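Side-chain contacts in farnesyl pyrophosphate synthase (Pseudomonas aeruginosa, PDB 3ZOU), which catalyses the condensation of geranyl diphosphate with isopentenyl diphosphate, giving farnesyl diphosphate: residues D85-D90 / F105-A110; V23-R26 / L32-A35; S189-A194 / A203-L208. All blocks are in the same frame, centred on the assembly; numbering follows the deposited sequence. Where two conformers were deposited one is given.

Contact 1: D85-D90 / F105-A110; sequences DLPAMD and FDEATA. With MG (magnesium ion), chain D; MG (magnesium ion), chain C; GPP (geranyl diphosphate), chain E.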
loop_
_atom_site.group_PDB
_atom_site.type_symbol
_atom_site.label_atom_id
_atom_site.label_comp_id
_atom_site.label_asym_id
_atom_site.label_seq_id
_atom_site.Cartn_x
_atom_site.Cartn_y
_atom_site.Cartn_z
ATOM N N ASP A 85 16.535 -3.297 2.740
ATOM C CA ASP A 85 17.917 -3.137 2.337
ATOM C C ASP A 85 18.435 -1.718 2.634
ATOM O O ASP A 85 19.627 -1.465 2.595
ATOM C CB ASP A 85 18.061 -3.394 0.847
ATOM C CG ASP A 85 17.990 -4.860 0.451
ATOM O OD1 ASP A 85 18.316 -5.739 1.256
ATOM O OD2 ASP A 85 17.672 -5.088 -0.715
ATOM N N LEU A 86 17.519 -0.771 2.859
ATOM C CA LEU A 86 17.928 0.634 3.021
ATOM C C LEU A 86 18.913 0.867 4.159
ATOM O O LEU A 86 18.919 0.153 5.113
ATOM C CB LEU A 86 16.705 1.517 3.287
ATOM C CG LEU A 86 15.671 1.619 2.180
ATOM C CD1 LEU A 86 14.441 2.337 2.692
ATOM C CD2 LEU A 86 16.244 2.349 0.976
ATOM N N PRO A 87 19.741 1.948 4.023
ATOM C CA PRO A 87 20.672 2.232 5.078
ATOM C C PRO A 87 20.097 2.292 6.474
ATOM O O PRO A 87 20.781 1.902 7.421
ATOM C CB PRO A 87 21.208 3.584 4.651
ATOM C CG PRO A 87 21.211 3.536 3.200
ATOM C CD PRO A 87 19.919 2.828 2.871
ATOM N N ALA A 88 18.864 2.780 6.641
ATOM C CA ALA A 88 18.267 2.898 7.961
ATOM C C ALA A 88 17.822 1.594 8.563
ATOM O O ALA A 88 17.499 1.496 9.737
ATOM C CB ALA A 88 17.097 3.827 7.914
ATOM N N MET A 89 17.761 0.553 7.715
ATOM C CA MET A 89 17.333 -0.775 8.105
ATOM C C MET A 89 18.545 -1.667 8.039
ATOM O O MET A 89 19.405 -1.563 8.905
ATOM C CB MET A 89 16.211 -1.295 7.171
ATOM C CG MET A 89 15.038 -0.347 7.166
ATOM S SD MET A 89 13.584 -1.050 7.963
ATOM C CE MET A 89 12.505 -0.119 6.881
ATOM N N ASP A 90 18.647 -2.566 7.054
ATOM C CA ASP A 90 19.825 -3.491 7.054
ATOM C C ASP A 90 21.079 -2.939 6.368
ATOM O O ASP A 90 22.167 -3.529 6.485
ATOM C CB ASP A 90 19.445 -4.845 6.508
ATOM C CG ASP A 90 18.574 -5.592 7.448
ATOM O OD1 ASP A 90 18.473 -5.216 8.661
ATOM O OD2 ASP A 90 17.964 -6.559 6.964
ATOM N N PHE A 105 20.254 2.913 -8.174
ATOM C CA PHE A 105 19.602 4.150 -8.467
ATOM C C PHE A 105 20.017 5.114 -7.407
ATOM O O PHE A 105 21.114 5.671 -7.480
ATOM C CB PHE A 105 18.047 3.932 -8.604
ATOM C CG PHE A 105 17.656 3.095 -9.762
ATOM C CD1 PHE A 105 17.692 1.758 -9.613
ATOM C CD2 PHE A 105 17.283 3.633 -11.008
ATOM C CE1 PHE A 105 17.425 0.928 -10.671
ATOM C CE2 PHE A 105 16.931 2.805 -12.071
ATOM C CZ PHE A 105 17.040 1.437 -11.895
ATOM N N ASP A 106 19.213 5.347 -6.434
ATOM C CA ASP A 106 19.501 6.248 -5.334
ATOM C C ASP A 106 18.472 5.950 -4.257
ATOM O O ASP A 106 17.497 5.207 -4.486
ATOM C CB ASP A 106 19.461 7.733 -5.716
ATOM C CG ASP A 106 18.184 8.148 -6.413
ATOM O OD1 ASP A 106 17.166 8.300 -5.719
ATOM O OD2 ASP A 106 18.180 8.239 -7.650
ATOM N N GLU A 107 18.711 6.470 -3.061
ATOM C CA GLU A 107 17.917 6.071 -1.924
ATOM C C GLU A 107 16.456 6.562 -2.041
ATOM O O GLU A 107 15.523 5.814 -1.800
ATOM C CB GLU A 107 18.540 6.518 -0.615
ATOM C CG GLU A 107 17.783 6.034 0.558
ATOM C CD GLU A 107 18.484 6.315 1.876
ATOM O OE1 GLU A 107 19.719 6.550 1.868
ATOM O OE2 GLU A 107 17.773 6.314 2.922
ATOM N N ALA A 108 16.301 7.809 -2.466
ATOM C CA ALA A 108 14.938 8.351 -2.617
ATOM C C ALA A 108 14.141 7.521 -3.625
ATOM O O ALA A 108 12.969 7.166 -3.384
ATOM C CB ALA A 108 15.007 9.799 -3.043
ATOM N N THR A 109 14.775 7.188 -4.744
ATOM C CA THR A 109 14.134 6.399 -5.810
ATOM C C THR A 109 13.805 4.996 -5.288
ATOM O O THR A 109 12.726 4.502 -5.577
ATOM C CB THR A 109 14.986 6.365 -7.095
ATOM O OG1 THR A 109 15.083 7.714 -7.575
ATOM C CG2 THR A 109 14.343 5.534 -8.174
ATOM N N ALA A 110 14.660 4.389 -4.462
ATOM C CA ALA A 110 14.355 3.062 -3.918
ATOM C C ALA A 110 13.155 3.134 -3.024
ATOM O O ALA A 110 12.262 2.298 -3.094
ATOM C CB ALA A 110 15.528 2.504 -3.165
HETATM MG MG MG D . 17.884 -7.796 5.425
HETATM MG MG MG C . 16.183 -7.193 7.939
HETATM C C1 GPP E . 13.973 -9.568 5.143
HETATM O O1 GPP E . 14.450 -10.117 6.397
HETATM C C2 GPP E . 12.809 -8.671 5.402
HETATM C C3 GPP E . 11.529 -9.116 5.420
HETATM C C4 GPP E . 11.282 -10.512 5.016
HETATM C C5 GPP E . 10.387 -8.230 5.644
HETATM C C6 GPP E . 10.816 -6.761 5.448
HETATM C C7 GPP E . 9.689 -5.925 5.851
HETATM C C8 GPP E . 9.559 -4.615 5.700
HETATM C C9 GPP E . 10.534 -3.632 5.028
HETATM C C10 GPP E . 8.241 -4.236 6.297
HETATM P PA GPP E . 16.027 -10.182 6.674
HETATM O O1A GPP E . 16.594 -8.737 6.716
HETATM O O2A GPP E . 16.167 -10.970 7.962
HETATM O O3A GPP E . 16.473 -11.115 5.444
HETATM P PB GPP E . 17.468 -10.786 4.214
HETATM O O1B GPP E . 17.767 -9.297 4.329
HETATM O O2B GPP E . 18.707 -11.632 4.429
HETATM O O3B GPP E . 16.577 -11.199 3.044
HETATM O O HOH W 1 18.957 -6.697 4.030
HETATM O O HOH W 2 17.643 4.783 4.778
HETATM O O HOH W 3 17.237 -8.057 9.577
HETATM O O HOH W 4 16.051 -5.478 9.207
HETATM O O HOH W 5 14.330 -8.072 8.796
HETATM O O HOH W 6 19.651 -8.526 6.185
#
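The first aspartate-rich motif of a prenyl synthase, DDxxxxD, carries Leu86 and Pro87 on its turn, and both rest against Glu107 at the start of helix 107-126. Leu86 CD2 lies 4.0 Å from Glu107 CG and 4.2 Å from Ala110 CB, nearly one helical turn further on. Glu107 CG is anti to the backbone N (chi1 -176°). The rest of the chain is extended and carries the carboxylate out to the proline, which comes from the opposite direction. Pro87 CG is 3.6 Å from Glu107 OE1. This touch is van der Waals contact, and no hydrogen bond joins the two segments directly. A water accepts from Ala88 N and also sits beside Glu107 OE2, but that second distance is too short to be trusted. Ala88 and Glu107 further pack against Glu107 and Ala88 of the second subunit.

The helix start is held by its own N-cap. Asp106 OD1 takes Thr109 N at 2.8 Å and Thr109 OG1 at 2.9 Å. Both donors come from the same face of the carboxylate, on its syn side and tilted out of its plane. Asp106 OD2 forms a salt bridge with Arg31.

Just past the turn, Asp90 OD2 bridges two magnesium ions, 2.0 Å from one and 2.1 Å from the other. Asp84 binds both ions as well. The geranyl diphosphate oxygen O1A is likewise shared by the pair. Asp85 stands in the second shell. Its OD1 accepts, at 3.0 Å, from a water bound to one magnesium, and also pairs with Arg95, which itself binds the diphosphate. A motif aspartate and a diphosphate oxygen that together bridge two magnesium ions are typical of the allylic substrate site of trans-prenyltransferases.

Contact 2: V23-R26 / L32-A35; sequences VAPR and LYEA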
loop_
_atom_site.group_PDB
_atom_site.type_symbol
_atom_site.label_atom_id
_atom_site.label_comp_id
_atom_site.label_asym_id
_atom_site.label_seq_id
_atom_site.Cartn_x
_atom_site.Cartn_y
_atom_site.Cartn_z
ATOM N N VAL A 23 5.478 -0.715 -17.211
ATOM C CA VAL A 23 5.580 0.189 -18.362
ATOM C C VAL A 23 5.098 1.546 -17.886
ATOM O O VAL A 23 3.973 1.713 -17.466
ATOM C CB VAL A 23 4.761 -0.320 -19.581
ATOM C CG1 VAL A 23 4.903 0.669 -20.718
ATOM C CG2 VAL A 23 5.210 -1.711 -20.022
ATOM N N ALA A 24 5.994 2.525 -17.926
ATOM C CA ALA A 24 5.689 3.859 -17.498
ATOM C C ALA A 24 4.634 4.459 -18.387
ATOM O O ALA A 24 4.738 4.303 -19.616
ATOM C CB ALA A 24 6.936 4.746 -17.550
ATOM N N PRO A 25 3.639 5.108 -17.797
ATOM C CA PRO A 25 2.592 5.705 -18.663
ATOM C C PRO A 25 3.029 6.955 -19.407
ATOM O O PRO A 25 2.317 7.397 -20.331
ATOM C CB PRO A 25 1.454 6.032 -17.704
ATOM C CG PRO A 25 1.999 5.947 -16.337
ATOM C CD PRO A 25 3.298 5.201 -16.355
ATOM N N ARG A 26 4.137 7.532 -19.008
ATOM C CA ARG A 26 4.717 8.677 -19.713
ATOM C C ARG A 26 6.194 8.769 -19.466
ATOM O O ARG A 26 6.732 8.264 -18.480
ATOM C CB ARG A 26 4.011 9.968 -19.333
ATOM C CG ARG A 26 4.032 10.283 -17.867
ATOM C CD ARG A 26 2.971 11.370 -17.574
ATOM N NE ARG A 26 3.398 12.582 -18.252
ATOM C CZ ARG A 26 2.617 13.575 -18.693
ATOM N NH1 ARG A 26 1.316 13.550 -18.518
ATOM N NH2 ARG A 26 3.192 14.594 -19.333
ATOM N N LEU A 32 11.550 5.858 -12.647
ATOM C CA LEU A 32 10.845 5.225 -11.532
ATOM C C LEU A 32 10.388 3.825 -11.848
ATOM O O LEU A 32 10.604 2.907 -11.063
ATOM C CB LEU A 32 9.637 6.127 -11.159
ATOM C CG LEU A 32 8.722 5.517 -10.075
ATOM C CD1 LEU A 32 9.444 5.415 -8.753
ATOM C CD2 LEU A 32 7.449 6.347 -9.954
ATOM N N TYR A 33 9.820 3.676 -13.049
ATOM C CA TYR A 33 9.355 2.355 -13.489
ATOM C C TYR A 33 10.554 1.431 -13.702
ATOM O O TYR A 33 10.447 0.233 -13.438
ATOM C CB TYR A 33 8.439 2.440 -14.694
ATOM C CG TYR A 33 7.036 2.769 -14.285
ATOM C CD1 TYR A 33 6.666 4.063 -13.884
ATOM C CD2 TYR A 33 6.073 1.783 -14.227
ATOM C CE1 TYR A 33 5.381 4.339 -13.445
ATOM C CE2 TYR A 33 4.772 2.044 -13.740
ATOM C CZ TYR A 33 4.437 3.338 -13.391
ATOM O OH TYR A 33 3.133 3.594 -12.968
ATOM N N GLU A 34 11.671 1.951 -14.194
ATOM C CA GLU A 34 12.867 1.125 -14.244
ATOM C C GLU A 34 13.339 0.644 -12.888
ATOM O O GLU A 34 13.760 -0.522 -12.734
ATOM C CB GLU A 34 14.016 1.833 -14.974
ATOM C CG GLU A 34 15.219 0.905 -15.144
ATOM C CD GLU A 34 14.914 -0.612 -15.502
ATOM O OE1 GLU A 34 14.282 -0.798 -16.586
ATOM O OE2 GLU A 34 15.242 -1.626 -14.723
ATOM N N ALA A 35 13.277 1.524 -11.898
ATOM C CA ALA A 35 13.656 1.112 -10.512
ATOM C C ALA A 35 12.674 0.076 -9.956
ATOM O O ALA A 35 13.085 -0.840 -9.223
ATOM C CB ALA A 35 13.781 2.260 -9.526
#
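Tyr33 packs its ring on Ala24, with Val23 and Pro25 beside it. Its CB starts 4.0 Å from Ala24 CB. CG is anti to the carbonyl carbon (chi1 -82°), which brings the ring over the loop. There CG meets Ala24 CA at 3.7 Å. CD1, on one side of the ring, touches Ala24 CB at 3.7 Å. On the other side CD2 approaches Val23 C at 3.8 Å, and CE2 reaches Val23 O at the same distance.

Ala24 CA sits over the ring face, 3.8 Å from the centroid and 16° off the ring normal. This is a CH-pi contact. It packs the loop that follows helix 3-19 onto helix 30-40, near the N-terminal end of this all-helical prenyltransferase fold. Both the loop and helix 30-40 meet the dimer partner: Tyr33 touches Ser151 of the second subunit, and Pro25 touches Ala152 of that subunit.

Further out, CE1 meets Pro25 CD at 3.7 Å, with the proline set across the tyrosine at about a right angle. Pro25 CD approaches the ring obliquely. CZ lies close to the same carbon, and at the tip OH is 3.8 Å from Pro25 CD.

Contact 3: S189-A194 / A203-L208; sequences SVRLGA and ASLAAL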
loop_
_atom_site.group_PDB
_atom_site.type_symbol
_atom_site.label_atom_id
_atom_site.label_comp_id
_atom_site.label_asym_id
_atom_site.label_seq_id
_atom_site.Cartn_x
_atom_site.Cartn_y
_atom_site.Cartn_z
ATOM N N SER A 189 -0.471 -15.701 0.918
ATOM C CA SER A 189 -0.242 -16.222 -0.437
ATOM C C SER A 189 -1.119 -17.472 -0.635
ATOM O O SER A 189 -1.791 -17.610 -1.630
ATOM C CB SER A 189 1.228 -16.595 -0.623
ATOM O OG SER A 189 2.031 -15.392 -0.522
ATOM N N VAL A 190 -1.056 -18.359 0.330
ATOM C CA VAL A 190 -1.933 -19.546 0.321
ATOM C C VAL A 190 -3.447 -19.170 0.337
ATOM O O VAL A 190 -4.262 -19.705 -0.424
ATOM C CB VAL A 190 -1.556 -20.489 1.467
ATOM C CG1 VAL A 190 -2.620 -21.547 1.710
ATOM C CG2 VAL A 190 -0.177 -21.075 1.214
ATOM N N ARG A 191 -3.843 -18.244 1.207
ATOM C CA ARG A 191 -5.221 -17.860 1.345
ATOM C C ARG A 191 -5.715 -17.238 0.030
ATOM O O ARG A 191 -6.820 -17.554 -0.427
ATOM C CB ARG A 191 -5.401 -16.826 2.530
ATOM C CG ARG A 191 -6.794 -16.232 2.636
ATOM C CD ARG A 191 -7.897 -17.240 2.809
ATOM N NE ARG A 191 -7.673 -18.067 3.970
ATOM C CZ ARG A 191 -8.253 -17.919 5.174
ATOM N NH1 ARG A 191 -9.215 -17.042 5.371
ATOM N NH2 ARG A 191 -7.909 -18.734 6.165
ATOM N N LEU A 192 -4.928 -16.355 -0.591
ATOM C CA LEU A 192 -5.364 -15.694 -1.811
ATOM C C LEU A 192 -5.501 -16.694 -2.965
ATOM O O LEU A 192 -6.432 -16.574 -3.743
ATOM C CB LEU A 192 -4.407 -14.570 -2.165
ATOM C CG LEU A 192 -4.846 -13.202 -1.679
ATOM C CD1 LEU A 192 -5.055 -13.108 -0.193
ATOM C CD2 LEU A 192 -3.842 -12.148 -2.143
ATOM N N GLY A 193 -4.544 -17.613 -3.061
ATOM C CA GLY A 193 -4.670 -18.647 -4.122
ATOM C C GLY A 193 -5.898 -19.490 -3.877
ATOM O O GLY A 193 -6.631 -19.802 -4.823
ATOM N N ALA A 194 -6.178 -19.814 -2.619
ATOM C CA ALA A 194 -7.351 -20.619 -2.270
ATOM C C ALA A 194 -8.613 -19.859 -2.641
ATOM O O ALA A 194 -9.569 -20.379 -3.184
ATOM C CB ALA A 194 -7.330 -20.985 -0.805
ATOM N N ALA A 203 -13.447 -24.877 6.225
ATOM C CA ALA A 203 -12.589 -25.925 6.691
ATOM C C ALA A 203 -11.344 -26.026 5.801
ATOM O O ALA A 203 -10.264 -26.258 6.325
ATOM C CB ALA A 203 -13.348 -27.237 6.693
ATOM N N SER A 204 -11.503 -25.942 4.491
ATOM C CA SER A 204 -10.293 -26.019 3.634
ATOM C C SER A 204 -9.378 -24.840 3.832
ATOM O O SER A 204 -8.141 -24.992 3.835
ATOM C CB SER A 204 -10.622 -26.123 2.187
ATOM O OG SER A 204 -11.262 -27.336 1.912
ATOM N N LEU A 205 -9.965 -23.656 4.001
ATOM C CA LEU A 205 -9.128 -22.492 4.327
ATOM C C LEU A 205 -8.371 -22.626 5.622
ATOM O O LEU A 205 -7.229 -22.260 5.705
ATOM C CB LEU A 205 -9.969 -21.219 4.356
ATOM C CG LEU A 205 -10.541 -20.783 3.011
ATOM C CD1 LEU A 205 -11.358 -19.485 3.127
ATOM C CD2 LEU A 205 -9.461 -20.549 1.960
ATOM N N ALA A 206 -8.984 -23.194 6.644
ATOM C CA ALA A 206 -8.351 -23.351 7.903
ATOM C C ALA A 206 -7.184 -24.342 7.771
ATOM O O ALA A 206 -6.124 -24.175 8.385
ATOM C CB ALA A 206 -9.361 -23.817 8.951
ATOM N N ALA A 207 -7.438 -25.450 7.051
ATOM C CA ALA A 207 -6.389 -26.416 6.829
ATOM C C ALA A 207 -5.217 -25.846 6.102
ATOM O O ALA A 207 -4.083 -26.097 6.443
ATOM C CB ALA A 207 -6.954 -27.608 6.048
ATOM N N LEU A 208 -5.516 -25.091 5.077
ATOM C CA LEU A 208 -4.457 -24.436 4.308
ATOM C C LEU A 208 -3.720 -23.418 5.118
ATOM O O LEU A 208 -2.492 -23.241 4.985
ATOM C CB LEU A 208 -5.036 -23.867 2.983
ATOM C CG LEU A 208 -5.319 -24.851 1.857
ATOM C CD1 LEU A 208 -6.136 -24.170 0.795
ATOM C CD2 LEU A 208 -4.058 -25.458 1.236
HETATM O O HOH W 7 -5.881 -20.264 3.962
#
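Arg191 NE donates to a water at 2.8 Å, and the same water donates to Leu205 O at 3.0 Å. This one-water bridge links helices 171-196 and 202-227, consecutive and antiparallel in the all-helical terpene synthase fold. The segments run at 153° to each other, and their axes come within 9.9 Å. No hydrogen bond crosses between them directly.

The guanidinium uses its edge and one face for different partners. The water lies at the edge, in the plane of the group. Leu205 CB lies over one face, 3.6 Å above the plane and off-centre, nearer the outer atoms of the group. Arg191 CG is anti to the backbone N, and the chain then bends at chi2 (58°) and chi3 (57°). These bends fold the arginine back across Leu205 at about a right angle. Its NE is 3.7 Å from Leu205 CD2, and NH1 lies near Leu205 CD1. One face of the charged end thus rests on a leucine while its edge is hydrated. Arg144 brings a like charge close to NH1. Glu209 makes a long, weak ion pair with NH2, which may partly offset that charge.

Beside the arginine the interface is apolar and buried. Val190 CG1 meets Leu208 CB at 3.6 Å, with the two side chains crossing obliquely. Val190 also packs on Leu51 and Ala55 of helix 47-58, so a third helix covers this side chain. Ala194 has a short side chain, and both leucines close in on it. Leu205 and Leu208 stand nearly one turn apart on their helix. Ala194 CB is touched by Leu205 CD2 at 3.5 Å and by Leu208 CD1 at 3.8 Å.

Contacts 1 and 2 are neighbours, with centres 19 Å apart. They touch through helix 30-40: Thr109 CG2 is 3.6 Å from Ala35 CB, and Phe105 CZ is 3.7 Å from Ala35 CA. Both also reach the second subunit, so they lie along the dimer interface. Of the three, contact 1 alone holds a residue of the active site: Asp90, which binds both magnesium ions beside the geranyl diphosphate. Contact 3 stands apart. Its centre is 34 Å from each of the other two, with nearest atoms about 19 Å from contact 1 and about 20 Å from contact 2. Within the assembly no other protein chain touches it. The bound benzoxazolone fragment lies about 12 Å from the side chain of Val190.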